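Local coordinates for protein transcriptional regulator (Enterococcus faecalis, PDB 3QFI) that is of uncertain function but belongs to the LytR-CpsA-Psr family of bacterial proteins and is probably a transcriptional regulator, at residues I130-T134 and M158-D162; G137-P141 and T150-Y155; T49-E54 and L259-L263. All coordinates share one frame; numbering follows the deposited sequence.

Contact 1: residues I130-T134 and M158-D162; sequences IGEFT and MRHED
Glu132 and Glu161 meet through their aliphatic parts. Glu132 CB lies 3.4 Å from Glu161 CB and also touches Glu161 CG. The two carboxylates lead apart, with Glu132 OE2 and Glu161 OE2 6.9 Å from each other. Glu132 has CG between the backbone N and the carbonyl carbon (chi1 72°) and bends again at chi2. This brings its carboxylate to Met158; the two side chains cross at a slant. Glu132 OE2 is 3.6 Å from Met158 CE, and the CG atoms of the two residues also touch. Met158 SD accepts a weak hydrogen bond from His160 N at 3.2 Å, which ties this methionine to its own loop. Glu161 sends its carboxylate the other way. Glu161 OE2 is 3.4 Å from Phe133 CE1, with the carboxylate plane turned 39° from the ring plane. The same oxygen lies 3.7 Å from Thr134 CG2. At the other end, Ile130 lays CG2 against the carbonyl of Glu161 and CD1 beside Asp162 OD1. Met158 O is hydrogen-bonded to Arg172 of helix 166-184. This is loop-on-loop packing within the LytR-CpsA-Psr family region, joining the chain after strand 124-128 to the connection between helices 150-156 and 166-184.

Contact 2: residues G137-P141 and T150-Y155; sequences GITVP and TTGLAY
Thr150 OG1 is hydrogen-bonded to Lys115 NZ of helix 111-120, while Thr150 CG2 turns to Ile138. The contact is loop-on-helix packing in the LytR-CpsA-Psr family region: Ile138 to Val140 of the 137-141 loop run over the start of helix 150-156. Ile138 keeps CG1 beside its backbone N and extends beyond it (chi2 -175°), which carries CD1 out to the methyl of Thr150. The two side chains meet at a slant, through Ile138 CD1 and Thr150 CG2. The other branch of Ile138 goes to the middle of the helix segment. Its CG2 lies 4.1 Å from Ala154 CB and also near Thr151 CA. Val140 approaches the same alanine. Its CG2 is 3.7 Å from Ala154 CB and 4.0 Å from Thr151 O. That carbonyl also accepts a weak hydrogen bond from Tyr155 N, at 3.4 Å, within the helix. The small Ala154 thus receives a methyl from each of the two branched side chains. Val140 and Tyr155 are buried and both touch Asn128 of strand 124-128 and Leu147 of strand 145-147; Ile138 is partly exposed. The hydroxyl of Tyr155 is hydrogen-bonded to Glu175 OE2 of helix 166-184. Val140 CG1 meets the Tyr155 ring obliquely, 4.2 Å from Tyr155 CD1.

Contact 3: residues T49-E54 and L259-L263; sequences TINPKE and LRKQL
Thr49 and Gln262 cross at about a right angle at the centre of this contact. Thr49 OG1 is 3.7 Å from Gln262 CB and equally near its CG. The hydroxyl sits between the backbone N and the carbonyl carbon of Thr49 (chi1 54°). This leaves the methyl beside the backbone N, facing the leucines. Thr49 CG2 is 4.1 Å from Leu263 CD2 and 4.4 Å from Leu259 CD2. The side chain of Asn51 lies against the helix end, with CB 3.2 Å from Gln262 O. Glu54 reaches the far end of Gln262 with an extended chain. Its carboxylate plane is 25° from the amide plane. The partner of this carboxylate is Lys56, in a salt bridge. Further out are the backbone bonds of the strand and the helix end. Leu263 N bonds to Leu259 O at 3.1 Å, in the last turn of helix 249-262. Glu54 N bonds to Asn51 O at 3.2 Å, closing the turn after the strand. Thr49 pairs through its backbone with Thr58, and Ile50 with Phe22. Gln262 also touches Lys56 and Thr58 of strand 56-62. This is the helix-on-sheet packing of an alpha/beta fold, with the end of helix 249-262 set against the end of strand 44-51.

Contacts 1 and 2 are neighbours, with centres 9 Å apart. They share the loop between strands 124-128 and 145-147. Phe133 CB touches Thr139 OG1, and Glu132 OE1 touches Val140 CG2. Along the chain, contact 2 is nested inside the loop closed by contact 1, and both lie inside the much longer loop closed by contact 3. Contact 3 is on the opposite side of the chain's centre, its centre 34 Å from that of contact 1 and 33 Å from that of contact 2. The first two pack parts of one peripheral loop, whose residues 135-136 are not modelled, onto helix 150-156 and the chain after it. The third joins a helix from late in the chain to the mixed central sheet.

Contact 1: residues I130-T134 and M158-D162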
ATOM      1  N   ILE A 130       5.362  11.929 -16.963  1.00 41.93           N
ATOM      2  CA  ILE A 130       4.998  11.197 -18.168  1.00 43.23           C
ATOM      3  C   ILE A 130       4.190  12.124 -19.085  1.00 48.96           C
ATOM      4  O   ILE A 130       4.762  12.864 -19.884  1.00 44.94           O
ATOM      5  CB  ILE A 130       4.150   9.954 -17.818  1.00 45.52           C
ATOM      6  CG1 ILE A 130       4.706   9.266 -16.561  1.00 45.32           C
ATOM      7  CG2 ILE A 130       4.140   8.993 -18.991  1.00 46.21           C
ATOM      8  CD1 ILE A 130       6.187   8.884 -16.634  1.00 41.62           C
ATOM      9  N   GLY A 131       2.863  12.087 -18.958  1.00 47.60           N
ATOM     10  CA  GLY A 131       2.010  12.937 -19.774  1.00 43.09           C
ATOM     11  C   GLY A 131       1.046  12.187 -20.675  1.00 38.68           C
ATOM     12  O   GLY A 131       0.808  12.615 -21.803  1.00 37.96           O
ATOM     13  N   GLU A 132       0.483  11.081 -20.181  1.00 39.58           N
ATOM     14  CA  GLU A 132      -0.458  10.269 -20.960  1.00 37.13           C
ATOM     15  C   GLU A 132      -1.744  11.025 -21.260  1.00 38.58           C
ATOM     16  O   GLU A 132      -1.818  12.236 -21.065  1.00 38.31           O
ATOM     17  CB  GLU A 132      -0.799   8.964 -20.225  1.00 37.80           C
ATOM     18  CG  GLU A 132      -1.693   9.113 -18.992  1.00 34.89           C
ATOM     19  CD  GLU A 132      -0.924   9.518 -17.755  1.00 38.11           C
ATOM     20  OE1 GLU A 132      -1.565   9.807 -16.722  1.00 48.70           O
ATOM     21  OE2 GLU A 132       0.325   9.539 -17.814  1.00 35.49           O
ATOM     22  N   PHE A 133      -2.757  10.305 -21.733  1.00 42.84           N
ATOM     23  CA  PHE A 133      -4.043  10.918 -22.068  1.00 48.06           C
ATOM     24  C   PHE A 133      -5.137   9.864 -22.194  1.00 44.17           C
ATOM     25  O   PHE A 133      -6.163  10.100 -22.835  1.00 37.66           O
ATOM     26  CB  PHE A 133      -3.943  11.688 -23.395  1.00 61.22           C
ATOM     27  CG  PHE A 133      -3.823  10.798 -24.611  1.00 67.91           C
ATOM     28  CD1 PHE A 133      -2.716   9.968 -24.784  1.00 71.51           C
ATOM     29  CD2 PHE A 133      -4.824  10.788 -25.583  1.00 69.48           C
ATOM     30  CE1 PHE A 133      -2.605   9.140 -25.906  1.00 69.42           C
ATOM     31  CE2 PHE A 133      -4.725   9.965 -26.708  1.00 67.54           C
ATOM     32  CZ  PHE A 133      -3.613   9.139 -26.868  1.00 68.98           C
ATOM     33  N   THR A 134      -4.911   8.705 -21.586  1.00 44.26           N
ATOM     34  CA  THR A 134      -5.873   7.614 -21.641  1.00 49.47           C
ATOM     35  C   THR A 134      -6.462   7.295 -20.267  1.00 43.17           C
ATOM     36  O   THR A 134      -7.683   7.210 -20.105  1.00 32.34           O
ATOM     37  CB  THR A 134      -5.219   6.331 -22.237  1.00 58.87           C
ATOM     38  OG1 THR A 134      -6.172   5.258 -22.254  1.00 66.07           O
ATOM     39  CG2 THR A 134      -3.993   5.920 -21.418  1.00 66.05           C
ATOM     40  N   MET A 158      -2.843   3.512 -14.564  1.00 35.83           N
ATOM     41  CA  MET A 158      -2.268   3.644 -15.892  1.00 34.21           C
ATOM     42  C   MET A 158      -1.001   2.817 -15.890  1.00 42.46           C
ATOM     43  O   MET A 158      -0.104   3.039 -15.070  1.00 49.06           O
ATOM     44  CB  MET A 158      -1.955   5.111 -16.200  1.00 25.35           C
ATOM     45  CG  MET A 158      -1.569   5.379 -17.644  1.00 18.24           C
ATOM     46  SD  MET A 158       0.017   4.662 -18.084  1.00 26.62           S
ATOM     47  CE  MET A 158       1.117   6.009 -17.707  1.00 28.73           C
ATOM     48  N   ARG A 159      -0.936   1.857 -16.810  1.00 46.65           N
ATOM     49  CA  ARG A 159       0.201   0.946 -16.915  1.00 48.34           C
ATOM     50  C   ARG A 159       0.551   0.709 -18.382  1.00 50.86           C
ATOM     51  O   ARG A 159       0.975  -0.385 -18.757  1.00 56.55           O
ATOM     52  CB  ARG A 159      -0.165  -0.388 -16.245  1.00 47.71           C
ATOM     53  CG  ARG A 159       1.003  -1.310 -15.908  1.00 55.84           C
ATOM     54  CD  ARG A 159       0.515  -2.573 -15.188  1.00 53.65           C
ATOM     55  NE  ARG A 159      -0.404  -2.245 -14.099  1.00 58.39           N
ATOM     56  CZ  ARG A 159      -0.959  -3.136 -13.281  1.00 58.35           C
ATOM     57  NH1 ARG A 159      -0.694  -4.430 -13.415  1.00 60.58           N
ATOM     58  NH2 ARG A 159      -1.789  -2.729 -12.328  1.00 56.39           N
ATOM     59  N   HIS A 160       0.371   1.725 -19.218  1.00 50.79           N
ATOM     60  CA  HIS A 160       0.671   1.573 -20.636  1.00 51.02           C
ATOM     61  C   HIS A 160       1.579   2.684 -21.131  1.00 48.08           C
ATOM     62  O   HIS A 160       2.648   2.428 -21.685  1.00 38.88           O
ATOM     63  CB  HIS A 160      -0.627   1.558 -21.447  1.00 55.52           C
ATOM     64  CG  HIS A 160      -1.555   0.446 -21.074  1.00 50.74           C
ATOM     65  ND1 HIS A 160      -1.208  -0.884 -21.195  1.00 49.29           N
ATOM     66  CD2 HIS A 160      -2.812   0.462 -20.571  1.00 52.49           C
ATOM     67  CE1 HIS A 160      -2.211  -1.637 -20.782  1.00 50.71           C
ATOM     68  NE2 HIS A 160      -3.196  -0.845 -20.398  1.00 45.33           N
ATOM     69  N   GLU A 161       1.139   3.921 -20.924  1.00 48.77           N
ATOM     70  CA  GLU A 161       1.903   5.088 -21.338  1.00 46.28           C
ATOM     71  C   GLU A 161       3.121   5.308 -20.444  1.00 39.37           C
ATOM     72  O   GLU A 161       3.777   6.340 -20.537  1.00 40.87           O
ATOM     73  CB  GLU A 161       1.023   6.336 -21.294  1.00 55.52           C
ATOM     74  CG  GLU A 161       0.715   6.925 -22.659  1.00 67.31           C
ATOM     75  CD  GLU A 161      -0.340   6.138 -23.414  1.00 73.51           C
ATOM     76  OE1 GLU A 161      -0.163   4.900 -23.576  1.00 80.07           O
ATOM     77  OE2 GLU A 161      -1.344   6.760 -23.852  1.00 77.09           O
ATOM     78  N   ASP A 162       3.412   4.344 -19.574  1.00 37.04           N
ATOM     79  CA  ASP A 162       4.555   4.445 -18.677  1.00 42.49           C
ATOM     80  C   ASP A 162       5.629   3.413 -18.986  1.00 39.82           C
ATOM     81  O   ASP A 162       5.417   2.207 -18.850  1.00 41.23           O
ATOM     82  CB  ASP A 162       4.123   4.287 -17.216  1.00 42.80           C
ATOM     83  CG  ASP A 162       5.309   4.263 -16.256  1.00 43.40           C
ATOM     84  OD1 ASP A 162       6.150   5.178 -16.320  1.00 36.48           O
ATOM     85  OD2 ASP A 162       5.394   3.332 -15.432  1.00 51.57           O
TER

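Contact 2: residues G137-P141 and T150-Y155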
ATOM      1  N   GLY A 137     -10.835   7.967 -21.873  1.00 32.84           N
ATOM      2  CA  GLY A 137     -11.529   9.208 -22.170  1.00 34.99           C
ATOM      3  C   GLY A 137     -11.166  10.354 -21.236  1.00 39.38           C
ATOM      4  O   GLY A 137     -11.955  11.288 -21.045  1.00 33.73           O
ATOM      5  N   ILE A 138      -9.971  10.284 -20.651  1.00 38.51           N
ATOM      6  CA  ILE A 138      -9.489  11.314 -19.733  1.00 30.41           C
ATOM      7  C   ILE A 138      -8.028  11.650 -20.025  1.00 33.12           C
ATOM      8  O   ILE A 138      -7.226  10.763 -20.315  1.00 37.52           O
ATOM      9  CB  ILE A 138      -9.626  10.845 -18.265  1.00 26.58           C
ATOM     10  CG1 ILE A 138     -11.095  10.551 -17.966  1.00 23.69           C
ATOM     11  CG2 ILE A 138      -9.100  11.912 -17.314  1.00 36.25           C
ATOM     12  CD1 ILE A 138     -11.372  10.201 -16.531  1.00 20.55           C
ATOM     13  N   THR A 139      -7.684  12.930 -19.960  1.00 34.30           N
ATOM     14  CA  THR A 139      -6.314  13.341 -20.221  1.00 41.62           C
ATOM     15  C   THR A 139      -5.697  14.027 -19.015  1.00 38.24           C
ATOM     16  O   THR A 139      -6.297  14.919 -18.424  1.00 27.53           O
ATOM     17  CB  THR A 139      -6.226  14.287 -21.450  1.00 48.72           C
ATOM     18  OG1 THR A 139      -6.580  13.567 -22.640  1.00 52.83           O
ATOM     19  CG2 THR A 139      -4.807  14.835 -21.605  1.00 56.65           C
ATOM     20  N   VAL A 140      -4.497  13.586 -18.651  1.00 42.07           N
ATOM     21  CA  VAL A 140      -3.759  14.143 -17.524  1.00 42.74           C
ATOM     22  C   VAL A 140      -2.557  14.897 -18.094  1.00 41.70           C
ATOM     23  O   VAL A 140      -1.663  14.294 -18.685  1.00 43.15           O
ATOM     24  CB  VAL A 140      -3.243  13.021 -16.587  1.00 44.73           C
ATOM     25  CG1 VAL A 140      -2.709  13.620 -15.294  1.00 41.91           C
ATOM     26  CG2 VAL A 140      -4.351  12.022 -16.303  1.00 49.18           C
ATOM     27  N   PRO A 141      -2.521  16.228 -17.928  1.00 42.01           N
ATOM     28  CA  PRO A 141      -1.411  17.041 -18.441  1.00 38.66           C
ATOM     29  C   PRO A 141      -0.058  16.670 -17.847  1.00 39.68           C
ATOM     30  O   PRO A 141       0.013  15.962 -16.844  1.00 39.91           O
ATOM     31  CB  PRO A 141      -1.831  18.463 -18.080  1.00 36.27           C
ATOM     32  CG  PRO A 141      -2.605  18.264 -16.818  1.00 42.70           C
ATOM     33  CD  PRO A 141      -3.465  17.065 -17.168  1.00 41.60           C
ATOM     34  N   THR A 150     -11.593  13.027 -10.835  1.00 29.75           N
ATOM     35  CA  THR A 150     -11.583  12.415 -12.155  1.00 29.42           C
ATOM     36  C   THR A 150     -10.165  12.177 -12.656  1.00 26.75           C
ATOM     37  O   THR A 150      -9.751  11.032 -12.792  1.00 25.89           O
ATOM     38  CB  THR A 150     -12.320  13.298 -13.184  1.00 40.45           C
ATOM     39  OG1 THR A 150     -13.656  13.558 -12.731  1.00 37.40           O
ATOM     40  CG2 THR A 150     -12.374  12.602 -14.536  1.00 43.98           C
ATOM     41  N   THR A 151      -9.424  13.256 -12.925  1.00 29.97           N
ATOM     42  CA  THR A 151      -8.047  13.136 -13.427  1.00 29.76           C
ATOM     43  C   THR A 151      -7.126  12.528 -12.380  1.00 27.24           C
ATOM     44  O   THR A 151      -5.955  12.245 -12.649  1.00 34.87           O
ATOM     45  CB  THR A 151      -7.435  14.503 -13.877  1.00 23.14           C
ATOM     46  OG1 THR A 151      -7.115  15.298 -12.730  1.00 17.93           O
ATOM     47  CG2 THR A 151      -8.398  15.261 -14.772  1.00 23.09           C
ATOM     48  N   GLY A 152      -7.657  12.345 -11.178  1.00 28.30           N
ATOM     49  CA  GLY A 152      -6.880  11.748 -10.111  1.00 33.33           C
ATOM     50  C   GLY A 152      -6.870  10.243 -10.305  1.00 34.50           C
ATOM     51  O   GLY A 152      -5.837   9.602 -10.138  1.00 42.36           O
ATOM     52  N   LEU A 153      -8.011   9.666 -10.667  1.00 31.02           N
ATOM     53  CA  LEU A 153      -8.062   8.224 -10.882  1.00 31.30           C
ATOM     54  C   LEU A 153      -7.197   7.790 -12.043  1.00 29.80           C
ATOM     55  O   LEU A 153      -6.554   6.746 -11.988  1.00 30.61           O
ATOM     56  CB  LEU A 153      -9.487   7.744 -11.149  1.00 36.72           C
ATOM     57  CG  LEU A 153     -10.367   7.526  -9.926  1.00 41.68           C
ATOM     58  CD1 LEU A 153     -11.632   6.794 -10.367  1.00 28.74           C
ATOM     59  CD2 LEU A 153      -9.605   6.695  -8.878  1.00 32.20           C
ATOM     60  N   ALA A 154      -7.190   8.581 -13.107  1.00 27.78           N
ATOM     61  CA  ALA A 154      -6.395   8.235 -14.279  1.00 31.22           C
ATOM     62  C   ALA A 154      -4.903   8.200 -13.944  1.00 26.17           C
ATOM     63  O   ALA A 154      -4.208   7.262 -14.316  1.00 19.61           O
ATOM     64  CB  ALA A 154      -6.670   9.226 -15.408  1.00 36.53           C
ATOM     65  N   TYR A 155      -4.430   9.215 -13.224  1.00 21.05           N
ATOM     66  CA  TYR A 155      -3.031   9.316 -12.828  1.00 19.83           C
ATOM     67  C   TYR A 155      -2.603   8.125 -11.973  1.00 22.99           C
ATOM     68  O   TYR A 155      -1.469   7.656 -12.059  1.00 25.84           O
ATOM     69  CB  TYR A 155      -2.793  10.616 -12.045  1.00 23.91           C
ATOM     70  CG  TYR A 155      -1.335  10.863 -11.696  1.00 30.92           C
ATOM     71  CD1 TYR A 155      -0.414  11.214 -12.685  1.00 34.93           C
ATOM     72  CD2 TYR A 155      -0.861  10.682 -10.385  1.00 34.52           C
ATOM     73  CE1 TYR A 155       0.947  11.372 -12.387  1.00 32.64           C
ATOM     74  CE2 TYR A 155       0.506  10.838 -10.078  1.00 33.76           C
ATOM     75  CZ  TYR A 155       1.394  11.180 -11.096  1.00 22.51           C
ATOM     76  OH  TYR A 155       2.736  11.284 -10.843  1.00 27.65           O
TER

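Contact 3: residues T49-E54 and L259-L263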
ATOM      1  N   THR A  49       3.579   2.443   7.642  1.00 10.04           N
ATOM      2  CA  THR A  49       3.932   2.338   9.056  1.00 11.61           C
ATOM      3  C   THR A  49       4.067   3.744   9.630  1.00 12.57           C
ATOM      4  O   THR A  49       4.813   4.578   9.109  1.00 17.95           O
ATOM      5  CB  THR A  49       5.258   1.561   9.303  1.00 12.30           C
ATOM      6  OG1 THR A  49       6.321   2.131   8.530  1.00 21.50           O
ATOM      7  CG2 THR A  49       5.085   0.089   8.956  1.00  2.95           C
ATOM      8  N   ILE A  50       3.315   4.003  10.692  1.00 10.98           N
ATOM      9  CA  ILE A  50       3.326   5.296  11.349  1.00  9.21           C
ATOM     10  C   ILE A  50       4.199   5.155  12.594  1.00  8.89           C
ATOM     11  O   ILE A  50       3.850   4.428  13.528  1.00 13.74           O
ATOM     12  CB  ILE A  50       1.878   5.713  11.740  1.00 21.24           C
ATOM     13  CG1 ILE A  50       0.939   5.471  10.553  1.00 19.72           C
ATOM     14  CG2 ILE A  50       1.821   7.192  12.144  1.00 21.14           C
ATOM     15  CD1 ILE A  50       1.307   6.244   9.308  1.00  9.17           C
ATOM     16  N   ASN A  51       5.353   5.822  12.584  1.00 12.49           N
ATOM     17  CA  ASN A  51       6.277   5.782  13.713  1.00 18.64           C
ATOM     18  C   ASN A  51       6.646   7.186  14.158  1.00 12.92           C
ATOM     19  O   ASN A  51       7.611   7.767  13.675  1.00 22.66           O
ATOM     20  CB  ASN A  51       7.554   5.024  13.362  1.00 19.01           C
ATOM     21  CG  ASN A  51       8.518   4.947  14.537  1.00 31.38           C
ATOM     22  OD1 ASN A  51       8.177   4.430  15.612  1.00 28.26           O
ATOM     23  ND2 ASN A  51       9.724   5.470  14.343  1.00 40.45           N
ATOM     24  N   PRO A  52       5.875   7.749  15.093  1.00 13.33           N
ATOM     25  CA  PRO A  52       6.148   9.098  15.590  1.00 21.27           C
ATOM     26  C   PRO A  52       7.461   9.195  16.362  1.00 30.41           C
ATOM     27  O   PRO A  52       8.053  10.261  16.439  1.00 42.00           O
ATOM     28  CB  PRO A  52       4.930   9.396  16.463  1.00 18.40           C
ATOM     29  CG  PRO A  52       4.553   8.041  16.988  1.00 16.39           C
ATOM     30  CD  PRO A  52       4.700   7.164  15.764  1.00 15.62           C
ATOM     31  N   LYS A  53       7.923   8.084  16.923  1.00 32.34           N
ATOM     32  CA  LYS A  53       9.168   8.093  17.680  1.00 32.96           C
ATOM     33  C   LYS A  53      10.352   8.452  16.784  1.00 33.41           C
ATOM     34  O   LYS A  53      11.444   8.740  17.267  1.00 35.28           O
ATOM     35  CB  LYS A  53       9.398   6.728  18.334  1.00 46.30           C
ATOM     36  CG  LYS A  53       8.239   6.264  19.231  1.00 54.03           C
ATOM     37  CD  LYS A  53       8.390   4.797  19.634  1.00 50.57           C
ATOM     38  CE  LYS A  53       7.255   4.345  20.539  1.00 47.27           C
ATOM     39  NZ  LYS A  53       7.411   2.924  20.965  1.00 46.32           N
ATOM     40  N   GLU A  54      10.144   8.435  15.475  1.00 30.12           N
ATOM     41  CA  GLU A  54      11.222   8.780  14.565  1.00 27.47           C
ATOM     42  C   GLU A  54      10.694   9.740  13.517  1.00 26.64           C
ATOM     43  O   GLU A  54      11.313   9.947  12.478  1.00 29.29           O
ATOM     44  CB  GLU A  54      11.774   7.519  13.908  1.00 30.18           C
ATOM     45  CG  GLU A  54      13.118   7.704  13.254  1.00 47.18           C
ATOM     46  CD  GLU A  54      13.645   6.410  12.692  1.00 49.38           C
ATOM     47  OE1 GLU A  54      12.980   5.831  11.802  1.00 41.05           O
ATOM     48  OE2 GLU A  54      14.723   5.966  13.143  1.00 61.90           O
ATOM     49  N   LEU A 259      10.698  -2.694   8.522  1.00 15.05           N
ATOM     50  CA  LEU A 259       9.345  -2.409   8.939  1.00 15.51           C
ATOM     51  C   LEU A 259       9.167  -2.778  10.396  1.00 16.60           C
ATOM     52  O   LEU A 259       8.639  -1.985  11.181  1.00 16.21           O
ATOM     53  CB  LEU A 259       8.355  -3.160   8.059  1.00 17.16           C
ATOM     54  CG  LEU A 259       8.521  -2.744   6.599  1.00 21.46           C
ATOM     55  CD1 LEU A 259       7.424  -3.373   5.757  1.00 15.62           C
ATOM     56  CD2 LEU A 259       8.478  -1.220   6.483  1.00 14.38           C
ATOM     57  N   ARG A 260       9.628  -3.966  10.768  1.00 11.68           N
ATOM     58  CA  ARG A 260       9.517  -4.392  12.147  1.00  7.12           C
ATOM     59  C   ARG A 260      10.102  -3.331  13.103  1.00 14.31           C
ATOM     60  O   ARG A 260       9.523  -3.073  14.160  1.00  9.96           O
ATOM     61  CB  ARG A 260      10.229  -5.729  12.352  1.00  2.92           C
ATOM     62  CG  ARG A 260       9.519  -6.933  11.764  1.00  2.15           C
ATOM     63  CD  ARG A 260      10.283  -8.211  12.097  1.00 10.80           C
ATOM     64  NE  ARG A 260      10.116  -8.579  13.495  1.00  3.36           N
ATOM     65  CZ  ARG A 260       8.957  -8.979  14.003  1.00 12.85           C
ATOM     66  NH1 ARG A 260       7.886  -9.067  13.216  1.00  5.01           N
ATOM     67  NH2 ARG A 260       8.857  -9.262  15.300  1.00  9.86           N
ATOM     68  N   LYS A 261      11.228  -2.706  12.754  1.00 10.74           N
ATOM     69  CA  LYS A 261      11.788  -1.696  13.659  1.00 13.95           C
ATOM     70  C   LYS A 261      10.939  -0.417  13.668  1.00 16.61           C
ATOM     71  O   LYS A 261      10.837   0.268  14.689  1.00  9.60           O
ATOM     72  CB  LYS A 261      13.254  -1.377  13.310  1.00 15.19           C
ATOM     73  CG  LYS A 261      14.240  -2.498  13.661  1.00 28.93           C
ATOM     74  CD  LYS A 261      15.688  -2.084  13.399  1.00 40.17           C
ATOM     75  CE  LYS A 261      16.696  -3.196  13.742  1.00 39.12           C
ATOM     76  NZ  LYS A 261      18.125  -2.725  13.641  1.00 31.45           N
ATOM     77  N   GLN A 262      10.337  -0.102  12.529  1.00  5.92           N
ATOM     78  CA  GLN A 262       9.454   1.051  12.416  1.00  2.25           C
ATOM     79  C   GLN A 262       8.334   0.909  13.456  1.00  7.45           C
ATOM     80  O   GLN A 262       7.806   1.902  13.955  1.00  8.51           O
ATOM     81  CB  GLN A 262       8.822   1.108  11.017  1.00  2.19           C
ATOM     82  CG  GLN A 262       9.709   1.713   9.953  1.00  7.68           C
ATOM     83  CD  GLN A 262      10.255   3.053  10.390  1.00 23.77           C
ATOM     84  OE1 GLN A 262      11.368   3.145  10.915  1.00 21.43           O
ATOM     85  NE2 GLN A 262       9.458   4.102  10.207  1.00 10.53           N
ATOM     86  N   LEU A 263       7.983  -0.334  13.773  1.00 12.22           N
ATOM     87  CA  LEU A 263       6.921  -0.624  14.722  1.00 13.24           C
ATOM     88  C   LEU A 263       7.423  -0.956  16.117  1.00 14.46           C
ATOM     89  O   LEU A 263       6.729  -1.617  16.892  1.00 21.71           O
ATOM     90  CB  LEU A 263       6.065  -1.776  14.193  1.00 18.54           C
ATOM     91  CG  LEU A 263       5.385  -1.519  12.843  1.00 17.71           C
ATOM     92  CD1 LEU A 263       4.774  -2.813  12.345  1.00 12.63           C
ATOM     93  CD2 LEU A 263       4.304  -0.429  12.980  1.00 20.10           C
TER